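Local coordinates for protein beta subunit of photoactivated adenylyl cyclase (Beggiatoa sp. PS, PDB 5M2A) that probably makes cyclic AMP from ATP under blue-light control, a flavin-binding BLUF sensor being joined to an adenylyl cyclase domain, at residues A[6-11]-A[63-68]; A[159-164]-A[181-186]; A[298-303]-A[307-312]. One frame throughout, in Å; residues are numbered along the deposited sequence.

Contact 1 (A[6-11]-A[63-68]); sequences KRLVYI and KLYKKI. With FMN (flavin mononucleotide), chain F.
Y10 OH is hydrogen-bonded to Q52 OE1, on strand 49-55, and at the same time rests against I68 CG2 (3.3 Å) and FMN C6 (3.4 Å). The same Q52 reaches the FMN through NE2, so one glutamine bridges tyrosine and flavin. Y10 gets there because its CG sits between the backbone N and the carbonyl carbon (chi1 75°), sending the ring from strand 6-11 towards helix 63-68. Y10 CD2 comes to the edge of the Y65 ring, near its plane, 3.5 Å from Y65 CE1. As a pair the two rings are oblique, with centroids 5.6 Å apart and planes at 55°, and the two side chains point in opposing directions as they pass. L8 adds its two methyls to the Y65 ring: CD1 is 3.9 Å from Y65 CD1, and CD2 approaches Y65 CG. Further along the helix, I68 divides its branches, CG2 to Y10 and CD1 to the flavin, 3.5 Å from FMN N5. L64 brings CD1 within 3.3 Å of FMN C2, and K67 NZ gives a weak hydrogen bond to the ribityl O4' at 3.4 Å. The short strand and helix axes run nearly parallel, 15° apart. A flavin held between helix 58-69 and helix 20-36, with a tyrosine and a glutamine beside its ring system, is the photoreceptive pocket of a BLUF domain.

Contact 2 (A[159-164]-A[181-186]); sequences SDILAF and NRYFSI. With MG (magnesium ion), chain G.
I161 CG1 lies over one face of the Y183 ring, a CH-pi contact 3.8 Å from the centroid and 14° off the ring normal, while CD1 follows beside it over CD2 and CG. Y183 reaches the strand because CG is anti to its backbone N (chi1 177°), carrying the phenol across to strand 159-161. At the ring's end S159 OG donates a hydrogen bond of 3.0 Å to Y183 OH; T247 OG1 is a second partner of this hydroxyl, so the buried oxygen is gripped from two strands of one sheet. The strand and helix segments run close to antiparallel, at 158° with axes 10.1 Å apart, where helix 173-193 packs on the sheet of the class III cyclase domain. In this family the two-metal site lies at the end of this strand, and here the carbonyl oxygen of I161 binds the magnesium ion at 2.5 Å; a water oxygen lies 2.1 Å from the magnesium. D160 and D204 complete the metal site. D160 OD2 is 3.0 Å from the metal, longer than a usual magnesium-oxygen bond, and D160 OD1 forms a salt bridge with R287. N181 OD1 accepts a hydrogen bond from G262 N of the second subunit.

Contact 3 (A[298-303]-A[307-312]); sequences GVKKCC and WTFINL
K300 lays its aliphatic chain over one face of the F309 ring. CB is at the fringe, 4.2 Å from F309 CE1. CG stands over the middle, making a CH-pi contact with the ring centroid at 3.6 Å, only 3° off the normal. CD moves on towards CG and CD1 of the phenyl group, and CE reaches the root of the ring, 3.6 Å from F309 CD2 and also close to F309 CB. Chi1 to chi3 are all near 180°, so the chain is extended as far as CE and crosses the ring obliquely; only at chi4 (-68°) does it bend, turning NZ aside. The opposite face of F309 is occupied by W307 CB, 3.7 Å above the ring plane, nearer its border than its centre, which leaves the phenyl ring sandwiched between a lysine chain and its own neighbour two residues back. This packs the short helix 297-301 against the start of strand 309-315, which follows it after a brief loop and joins strand 324-329 at the margin of the cyclase domain's mixed sheet. C303, in the turn that follows the helix, meets both aromatic rings with its CB at their edges, near their planes: CB is 3.9 Å from F309 CZ and 3.9 Å from W307 CD1. The sulfur adds looser Cys sulfur-aromatic contacts, with SG 5.5 Å from the F309 centroid at the ring edge and oblique to the five-membered ring of W307. The indole NE1 of W307 is hydrogen-bonded to D216 OD1 on helix 215-235.

Overall arrangement
From the N terminus, strand 6-11 opens contact 1 and helix 63-68 closes it, a loop of 51 residues that ties a sheet strand to the helix along the flavin. Contact 2 follows with 16 residues between its segments and joins strand 150-161 to helix 173-193; contact 3, spanning just three, joins helix 297-301 to edge strand 309-315. The three follow in series; none nests in or crosses another. The centre of contact 1 is 37 Å from that of contact 2, on the opposite side of the chain's centre. Contacts 2 and 3 share the cyclase sheet, with centres 24 Å apart and nearest atoms about 13 Å apart. Contacts 1 and 2 touch the second subunit.

Contact 1 (A[6-11]-A[63-68])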
loop_
_atom_site.group_PDB
_atom_site.type_symbol
_atom_site.label_atom_id
_atom_site.label_comp_id
_atom_site.label_asym_id
_atom_site.label_seq_id
_atom_site.Cartn_x
_atom_site.Cartn_y
_atom_site.Cartn_z
ATOM N N LYS A 6 -31.614 -5.927 3.238
ATOM C CA LYS A 6 -30.166 -5.975 3.085
ATOM C C LYS A 6 -29.541 -6.501 4.370
ATOM O O LYS A 6 -30.186 -6.573 5.418
ATOM C CB LYS A 6 -29.585 -4.596 2.754
ATOM C CG LYS A 6 -29.699 -3.617 3.903
ATOM C CD LYS A 6 -29.278 -2.221 3.500
ATOM C CE LYS A 6 -27.802 -2.155 3.173
ATOM N NZ LYS A 6 -27.421 -0.794 2.717
ATOM N N ARG A 7 -28.266 -6.864 4.276
ATOM C CA ARG A 7 -27.514 -7.341 5.427
ATOM C C ARG A 7 -26.116 -6.751 5.362
ATOM O O ARG A 7 -25.449 -6.838 4.326
ATOM C CB ARG A 7 -27.463 -8.871 5.461
ATOM C CG ARG A 7 -26.625 -9.457 6.584
ATOM C CD ARG A 7 -26.950 -10.929 6.790
ATOM N NE ARG A 7 -26.915 -11.680 5.540
ATOM C CZ ARG A 7 -27.974 -12.253 4.977
ATOM N NH1 ARG A 7 -29.163 -12.177 5.559
ATOM N NH2 ARG A 7 -27.842 -12.912 3.834
ATOM N N LEU A 8 -25.682 -6.144 6.460
ATOM C CA LEU A 8 -24.347 -5.579 6.543
ATOM C C LEU A 8 -23.592 -6.182 7.719
ATOM O O LEU A 8 -24.174 -6.598 8.723
ATOM C CB LEU A 8 -24.388 -4.046 6.652
ATOM C CG LEU A 8 -25.006 -3.304 7.839
ATOM C CD1 LEU A 8 -24.053 -3.240 9.028
ATOM C CD2 LEU A 8 -25.406 -1.898 7.414
ATOM N N VAL A 9 -22.270 -6.220 7.584
ATOM C CA VAL A 9 -21.400 -6.727 8.631
ATOM C C VAL A 9 -20.284 -5.719 8.801
ATOM O O VAL A 9 -19.758 -5.209 7.807
ATOM C CB VAL A 9 -20.827 -8.114 8.283
ATOM C CG1 VAL A 9 -20.016 -8.663 9.450
ATOM C CG2 VAL A 9 -21.938 -9.078 7.900
ATOM N N TYR A 10 -19.946 -5.408 10.048
ATOM C CA TYR A 10 -18.885 -4.454 10.319
ATOM C C TYR A 10 -18.099 -4.907 11.535
ATOM O O TYR A 10 -18.567 -5.709 12.347
ATOM C CB TYR A 10 -19.432 -3.025 10.528
ATOM C CG TYR A 10 -20.118 -2.779 11.853
ATOM C CD1 TYR A 10 -19.387 -2.484 13.001
ATOM C CD2 TYR A 10 -21.502 -2.830 11.955
ATOM C CE1 TYR A 10 -20.017 -2.264 14.216
ATOM C CE2 TYR A 10 -22.138 -2.607 13.162
ATOM C CZ TYR A 10 -21.393 -2.326 14.291
ATOM O OH TYR A 10 -22.020 -2.104 15.497
ATOM N N ILE A 11 -16.886 -4.372 11.647
ATOM C CA ILE A 11 -16.064 -4.538 12.832
ATOM C C ILE A 11 -15.727 -3.158 13.383
ATOM O O ILE A 11 -15.754 -2.146 12.673
ATOM C CB ILE A 11 -14.782 -5.331 12.539
ATOM C CG1 ILE A 11 -13.999 -4.658 11.416
ATOM C CG2 ILE A 11 -15.126 -6.748 12.158
ATOM C CD1 ILE A 11 -12.732 -5.391 11.058
ATOM N N LYS A 63 -30.762 3.631 8.467
ATOM C CA LYS A 63 -31.024 4.548 9.574
ATOM C C LYS A 63 -30.275 4.124 10.829
ATOM O O LYS A 63 -29.664 4.956 11.510
ATOM C CB LYS A 63 -32.525 4.622 9.859
ATOM C CG LYS A 63 -33.350 5.244 8.749
ATOM C CD LYS A 63 -34.830 5.260 9.106
ATOM C CE LYS A 63 -35.110 6.281 10.186
ATOM N NZ LYS A 63 -34.577 7.614 9.794
ATOM N N LEU A 64 -30.317 2.831 11.154
ATOM C CA LEU A 64 -29.656 2.345 12.361
ATOM C C LEU A 64 -28.141 2.461 12.252
ATOM O O LEU A 64 -27.472 2.856 13.216
ATOM C CB LEU A 64 -30.065 0.896 12.626
ATOM C CG LEU A 64 -29.272 0.153 13.700
ATOM C CD1 LEU A 64 -29.356 0.889 15.019
ATOM C CD2 LEU A 64 -29.762 -1.282 13.839
ATOM N N TYR A 65 -27.578 2.102 11.097
ATOM C CA TYR A 65 -26.126 2.148 10.959
ATOM C C TYR A 65 -25.601 3.578 11.028
ATOM O O TYR A 65 -24.490 3.806 11.521
ATOM C CB TYR A 65 -25.701 1.474 9.654
ATOM C CG TYR A 65 -24.204 1.273 9.523
ATOM C CD1 TYR A 65 -23.527 0.396 10.359
ATOM C CD2 TYR A 65 -23.471 1.957 8.562
ATOM C CE1 TYR A 65 -22.160 0.205 10.243
ATOM C CE2 TYR A 65 -22.107 1.773 8.438
ATOM C CZ TYR A 65 -21.455 0.898 9.282
ATOM O OH TYR A 65 -20.095 0.705 9.171
ATOM N N LYS A 66 -26.382 4.552 10.554
ATOM C CA LYS A 66 -25.984 5.947 10.712
ATOM C C LYS A 66 -25.831 6.310 12.184
ATOM O O LYS A 66 -24.914 7.049 12.560
ATOM C CB LYS A 66 -27.003 6.863 10.030
ATOM C CG LYS A 66 -26.489 7.513 8.756
ATOM C CD LYS A 66 -27.552 8.381 8.098
ATOM C CE LYS A 66 -28.494 7.551 7.246
ATOM N NZ LYS A 66 -27.797 6.953 6.074
ATOM N N LYS A 67 -26.710 5.779 13.038
ATOM C CA LYS A 67 -26.626 6.071 14.464
ATOM C C LYS A 67 -25.482 5.311 15.115
ATOM O O LYS A 67 -24.759 5.863 15.952
ATOM C CB LYS A 67 -27.944 5.727 15.152
ATOM C CG LYS A 67 -29.158 6.385 14.533
ATOM C CD LYS A 67 -30.406 6.040 15.320
ATOM C CE LYS A 67 -30.467 4.547 15.603
ATOM N NZ LYS A 67 -31.738 4.158 16.273
ATOM N N ILE A 68 -25.314 4.035 14.758
ATOM C CA ILE A 68 -24.208 3.253 15.300
ATOM C C ILE A 68 -22.877 3.934 15.003
ATOM O O ILE A 68 -21.975 3.964 15.851
ATOM C CB ILE A 68 -24.252 1.816 14.744
ATOM C CG1 ILE A 68 -25.477 1.070 15.279
ATOM C CG2 ILE A 68 -22.994 1.064 15.108
ATOM C CD1 ILE A 68 -25.579 -0.362 14.782
HETATM N N1 FMN F . -28.859 0.317 18.615
HETATM C C2 FMN F . -29.922 -0.330 18.016
HETATM O O2 FMN F . -31.042 0.169 18.049
HETATM N N3 FMN F . -29.734 -1.532 17.364
HETATM C C4 FMN F . -28.476 -2.094 17.315
HETATM O O4 FMN F . -28.301 -3.167 16.739
HETATM C C4A FMN F . -27.406 -1.451 17.916
HETATM N N5 FMN F . -26.161 -2.028 17.860
HETATM C C5A FMN F . -25.094 -1.402 18.448
HETATM C C6 FMN F . -23.844 -1.996 18.381
HETATM C C7 FMN F . -22.754 -1.376 18.972
HETATM C C7M FMN F . -21.413 -2.040 18.888
HETATM C C8 FMN F . -22.920 -0.161 19.633
HETATM C C8M FMN F . -21.751 0.520 20.276
HETATM C C9 FMN F . -24.177 0.435 19.699
HETATM C C9A FMN F . -25.267 -0.185 19.103
HETATM N N10 FMN F . -26.516 0.400 19.161
HETATM C C10 FMN F . -27.593 -0.236 18.570
HETATM C "C1'" FMN F . -26.681 1.704 19.895
HETATM C "C2'" FMN F . -27.039 2.887 19.006
HETATM O "O2'" FMN F . -25.856 3.489 18.536
HETATM C "C3'" FMN F . -27.827 3.895 19.832
HETATM O "O3'" FMN F . -27.148 4.117 21.052
HETATM C "C4'" FMN F . -29.227 3.365 20.125
HETATM O "O4'" FMN F . -29.895 3.108 18.911
HETATM C "C5'" FMN F . -30.042 4.362 20.940
HETATM O "O5'" FMN F . -30.154 5.561 20.208
HETATM P P FMN F . -31.161 6.721 20.681
HETATM O O1P FMN F . -32.554 6.343 20.236
HETATM O O2P FMN F . -31.119 6.837 22.190
HETATM O O3P FMN F . -30.745 8.029 20.046
#

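Contact 2 (A[159-164]-A[181-186])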
loop_
_atom_site.group_PDB
_atom_site.type_symbol
_atom_site.label_atom_id
_atom_site.label_comp_id
_atom_site.label_asym_id
_atom_site.label_seq_id
_atom_site.Cartn_x
_atom_site.Cartn_y
_atom_site.Cartn_z
ATOM N N SER A 159 3.642 16.399 -1.426
ATOM C CA SER A 159 4.407 17.213 -0.494
ATOM C C SER A 159 5.615 16.417 -0.035
ATOM O O SER A 159 5.533 15.202 0.127
ATOM C CB SER A 159 3.567 17.646 0.705
ATOM O OG SER A 159 3.163 16.543 1.499
ATOM N N ASP A 160 6.746 17.093 0.166
ATOM C CA ASP A 160 7.921 16.382 0.659
ATOM C C ASP A 160 8.777 17.329 1.484
ATOM O O ASP A 160 8.470 18.516 1.629
ATOM C CB ASP A 160 8.711 15.731 -0.486
ATOM C CG ASP A 160 9.544 16.705 -1.278
ATOM O OD1 ASP A 160 9.374 17.927 -1.127
ATOM O OD2 ASP A 160 10.386 16.227 -2.065
ATOM N N ILE A 161 9.866 16.793 2.006
ATOM C CA ILE A 161 10.639 17.450 3.053
ATOM C C ILE A 161 11.779 18.241 2.433
ATOM O O ILE A 161 12.560 17.703 1.637
ATOM C CB ILE A 161 11.179 16.411 4.045
ATOM C CG1 ILE A 161 10.006 15.717 4.743
ATOM C CG2 ILE A 161 12.119 17.064 5.025
ATOM C CD1 ILE A 161 10.432 14.622 5.728
ATOM N N LEU A 162 11.899 19.513 2.825
ATOM C CA LEU A 162 12.972 20.363 2.322
ATOM C C LEU A 162 14.325 19.872 2.815
ATOM O O LEU A 162 14.485 19.529 3.990
ATOM C CB LEU A 162 12.762 21.811 2.784
ATOM C CG LEU A 162 13.803 22.813 2.291
ATOM C CD1 LEU A 162 13.651 23.014 0.789
ATOM C CD2 LEU A 162 13.683 24.131 3.039
ATOM N N ALA A 163 15.309 19.858 1.906
ATOM C CA ALA A 163 16.680 19.447 2.222
ATOM C C ALA A 163 16.733 18.046 2.825
ATOM O O ALA A 163 17.565 17.759 3.691
ATOM C CB ALA A 163 17.366 20.449 3.153
ATOM N N PHE A 164 15.841 17.159 2.389
ATOM C CA PHE A 164 15.813 15.828 2.990
ATOM C C PHE A 164 17.125 15.081 2.773
ATOM O O PHE A 164 17.529 14.280 3.626
ATOM C CB PHE A 164 14.633 15.032 2.438
ATOM C CG PHE A 164 14.404 13.730 3.152
ATOM C CD1 PHE A 164 14.053 13.722 4.488
ATOM C CD2 PHE A 164 14.547 12.522 2.483
ATOM C CE1 PHE A 164 13.838 12.530 5.166
ATOM C CE2 PHE A 164 14.333 11.323 3.149
ATOM C CZ PHE A 164 13.977 11.326 4.491
ATOM N N ASN A 181 8.187 9.916 10.243
ATOM C CA ASN A 181 6.890 9.489 10.777
ATOM C C ASN A 181 6.057 10.676 11.248
ATOM O O ASN A 181 4.829 10.688 11.084
ATOM C CB ASN A 181 7.076 8.501 11.934
ATOM C CG ASN A 181 7.435 7.106 11.462
ATOM O OD1 ASN A 181 7.145 6.734 10.328
ATOM N ND2 ASN A 181 8.057 6.324 12.341
ATOM N N ARG A 182 6.695 11.668 11.873
ATOM C CA ARG A 182 5.950 12.823 12.361
ATOM C C ARG A 182 5.385 13.618 11.196
ATOM O O ARG A 182 4.221 14.037 11.213
ATOM C CB ARG A 182 6.851 13.707 13.225
ATOM C CG ARG A 182 6.111 14.868 13.886
ATOM C CD ARG A 182 5.001 14.375 14.817
ATOM N NE ARG A 182 4.399 15.476 15.577
ATOM C CZ ARG A 182 4.903 15.951 16.711
ATOM N NH1 ARG A 182 6.021 15.430 17.204
ATOM N NH2 ARG A 182 4.300 16.952 17.350
ATOM N N TYR A 183 6.212 13.821 10.173
ATOM C CA TYR A 183 5.785 14.490 8.949
ATOM C C TYR A 183 4.626 13.751 8.291
ATOM O O TYR A 183 3.598 14.350 7.951
ATOM C CB TYR A 183 6.981 14.588 8.002
ATOM C CG TYR A 183 6.636 15.204 6.688
ATOM C CD1 TYR A 183 6.322 16.556 6.607
ATOM C CD2 TYR A 183 6.627 14.445 5.534
ATOM C CE1 TYR A 183 5.995 17.130 5.401
ATOM C CE2 TYR A 183 6.310 15.016 4.306
ATOM C CZ TYR A 183 5.990 16.354 4.257
ATOM O OH TYR A 183 5.675 16.923 3.058
ATOM N N PHE A 184 4.768 12.435 8.112
ATOM C CA PHE A 184 3.660 11.652 7.557
ATOM C C PHE A 184 2.404 11.739 8.417
ATOM O O PHE A 184 1.290 11.842 7.886
ATOM C CB PHE A 184 4.084 10.192 7.400
ATOM C CG PHE A 184 5.042 9.948 6.277
ATOM C CD1 PHE A 184 5.312 10.931 5.322
ATOM C CD2 PHE A 184 5.670 8.712 6.156
ATOM C CE1 PHE A 184 6.205 10.678 4.269
ATOM C CE2 PHE A 184 6.552 8.453 5.125
ATOM C CZ PHE A 184 6.828 9.442 4.172
ATOM N N SER A 185 2.551 11.633 9.747
ATOM C CA SER A 185 1.389 11.701 10.626
ATOM C C SER A 185 0.640 13.013 10.444
ATOM O O SER A 185 -0.596 13.030 10.371
ATOM C CB SER A 185 1.825 11.533 12.085
ATOM O OG SER A 185 0.707 11.525 12.960
ATOM N N ILE A 186 1.372 14.119 10.370
ATOM C CA ILE A 186 0.748 15.430 10.221
ATOM C C ILE A 186 0.052 15.534 8.875
ATOM O O ILE A 186 -1.104 15.951 8.787
ATOM C CB ILE A 186 1.806 16.536 10.378
ATOM C CG1 ILE A 186 2.252 16.633 11.836
ATOM C CG2 ILE A 186 1.268 17.895 9.878
ATOM C CD1 ILE A 186 3.540 17.447 12.021
HETATM MG MG MG G . 12.684 15.972 -0.209
HETATM O O HOH W 1 14.208 17.274 -0.954
#

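Contact 3 (A[298-303]-A[307-312])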
loop_
_atom_site.group_PDB
_atom_site.type_symbol
_atom_site.label_atom_id
_atom_site.label_comp_id
_atom_site.label_asym_id
_atom_site.label_seq_id
_atom_site.Cartn_x
_atom_site.Cartn_y
_atom_site.Cartn_z
ATOM N N GLY A 298 -5.413 24.871 -13.518
ATOM C CA GLY A 298 -6.595 24.049 -13.308
ATOM C C GLY A 298 -6.983 23.946 -11.845
ATOM O O GLY A 298 -8.167 23.889 -11.506
ATOM N N VAL A 299 -5.991 23.900 -10.957
ATOM C CA VAL A 299 -6.286 23.923 -9.527
ATOM C C VAL A 299 -6.948 25.236 -9.163
ATOM O O VAL A 299 -7.931 25.271 -8.417
ATOM C CB VAL A 299 -5.001 23.697 -8.711
ATOM C CG1 VAL A 299 -5.273 23.973 -7.226
ATOM C CG2 VAL A 299 -4.497 22.271 -8.915
ATOM N N LYS A 300 -6.419 26.339 -9.707
ATOM C CA LYS A 300 -6.984 27.656 -9.441
ATOM C C LYS A 300 -8.458 27.706 -9.819
ATOM O O LYS A 300 -9.288 28.203 -9.049
ATOM C CB LYS A 300 -6.189 28.720 -10.206
ATOM C CG LYS A 300 -6.682 30.156 -10.038
ATOM C CD LYS A 300 -5.781 31.115 -10.804
ATOM C CE LYS A 300 -6.275 32.557 -10.712
ATOM N NZ LYS A 300 -7.563 32.772 -11.424
ATOM N N LYS A 301 -8.808 27.166 -10.990
ATOM C CA LYS A 301 -10.197 27.199 -11.432
ATOM C C LYS A 301 -11.116 26.327 -10.580
ATOM O O LYS A 301 -12.334 26.524 -10.622
ATOM C CB LYS A 301 -10.285 26.785 -12.907
ATOM C CG LYS A 301 -9.496 27.712 -13.817
ATOM C CD LYS A 301 -9.717 27.422 -15.293
ATOM C CE LYS A 301 -8.453 26.880 -15.933
ATOM N NZ LYS A 301 -8.500 26.981 -17.417
ATOM N N CYS A 302 -10.574 25.378 -9.814
ATOM C CA CYS A 302 -11.379 24.564 -8.898
ATOM C C CYS A 302 -11.665 25.245 -7.566
ATOM O O CYS A 302 -12.342 24.651 -6.720
ATOM C CB CYS A 302 -10.692 23.237 -8.585
ATOM S SG CYS A 302 -10.609 22.096 -9.954
ATOM N N CYS A 303 -11.135 26.436 -7.331
ATOM C CA CYS A 303 -11.309 27.115 -6.055
ATOM C C CYS A 303 -12.424 28.140 -6.153
ATOM O O CYS A 303 -12.559 28.835 -7.162
ATOM C CB CYS A 303 -10.017 27.802 -5.626
ATOM S SG CYS A 303 -8.673 26.656 -5.446
ATOM N N TRP A 307 -9.100 33.578 -2.565
ATOM C CA TRP A 307 -7.651 33.553 -2.460
ATOM C C TRP A 307 -7.055 34.720 -3.239
ATOM O O TRP A 307 -7.619 35.179 -4.235
ATOM C CB TRP A 307 -7.083 32.242 -3.005
ATOM C CG TRP A 307 -7.647 31.028 -2.351
ATOM C CD1 TRP A 307 -8.565 30.168 -2.873
ATOM C CD2 TRP A 307 -7.330 30.538 -1.046
ATOM N NE1 TRP A 307 -8.833 29.165 -1.976
ATOM C CE2 TRP A 307 -8.090 29.370 -0.843
ATOM C CE3 TRP A 307 -6.471 30.970 -0.031
ATOM C CZ2 TRP A 307 -8.029 28.632 0.338
ATOM C CZ3 TRP A 307 -6.406 30.241 1.142
ATOM C CH2 TRP A 307 -7.174 29.080 1.318
ATOM N N THR A 308 -5.902 35.199 -2.778
ATOM C CA THR A 308 -5.094 36.134 -3.561
ATOM C C THR A 308 -4.137 35.295 -4.400
ATOM O O THR A 308 -3.050 34.920 -3.959
ATOM C CB THR A 308 -4.350 37.108 -2.657
ATOM O OG1 THR A 308 -5.297 37.871 -1.902
ATOM C CG2 THR A 308 -3.488 38.051 -3.488
ATOM N N PHE A 309 -4.554 34.985 -5.622
ATOM C CA PHE A 309 -3.740 34.156 -6.495
ATOM C C PHE A 309 -2.607 34.986 -7.083
ATOM O O PHE A 309 -2.785 36.155 -7.444
ATOM C CB PHE A 309 -4.585 33.545 -7.612
ATOM C CG PHE A 309 -5.552 32.485 -7.141
ATOM C CD1 PHE A 309 -5.102 31.244 -6.742
ATOM C CD2 PHE A 309 -6.925 32.735 -7.141
ATOM C CE1 PHE A 309 -6.005 30.262 -6.321
ATOM C CE2 PHE A 309 -7.828 31.764 -6.729
ATOM C CZ PHE A 309 -7.364 30.525 -6.315
ATOM N N ILE A 310 -1.435 34.372 -7.167
ATOM C CA ILE A 310 -0.224 35.019 -7.651
ATOM C C ILE A 310 0.311 34.193 -8.807
ATOM O O ILE A 310 0.521 32.981 -8.665
ATOM C CB ILE A 310 0.824 35.156 -6.531
ATOM C CG1 ILE A 310 0.334 36.152 -5.475
ATOM C CG2 ILE A 310 2.165 35.586 -7.115
ATOM C CD1 ILE A 310 1.243 36.290 -4.276
ATOM N N ASN A 311 0.507 34.835 -9.955
ATOM C CA ASN A 311 1.012 34.134 -11.126
ATOM C C ASN A 311 2.536 34.091 -11.086
ATOM O O ASN A 311 3.196 35.137 -11.107
ATOM C CB ASN A 311 0.527 34.802 -12.409
ATOM C CG ASN A 311 0.929 34.031 -13.645
ATOM O OD1 ASN A 311 2.086 34.072 -14.069
ATOM N ND2 ASN A 311 -0.021 33.310 -14.225
ATOM N N LEU A 312 3.088 32.879 -11.048
ATOM C CA LEU A 312 4.525 32.661 -11.000
ATOM C C LEU A 312 5.117 32.367 -12.374
ATOM O O LEU A 312 6.239 31.855 -12.463
ATOM C CB LEU A 312 4.844 31.529 -10.022
ATOM C CG LEU A 312 4.368 31.825 -8.600
ATOM C CD1 LEU A 312 4.641 30.653 -7.677
ATOM C CD2 LEU A 312 5.045 33.092 -8.082
#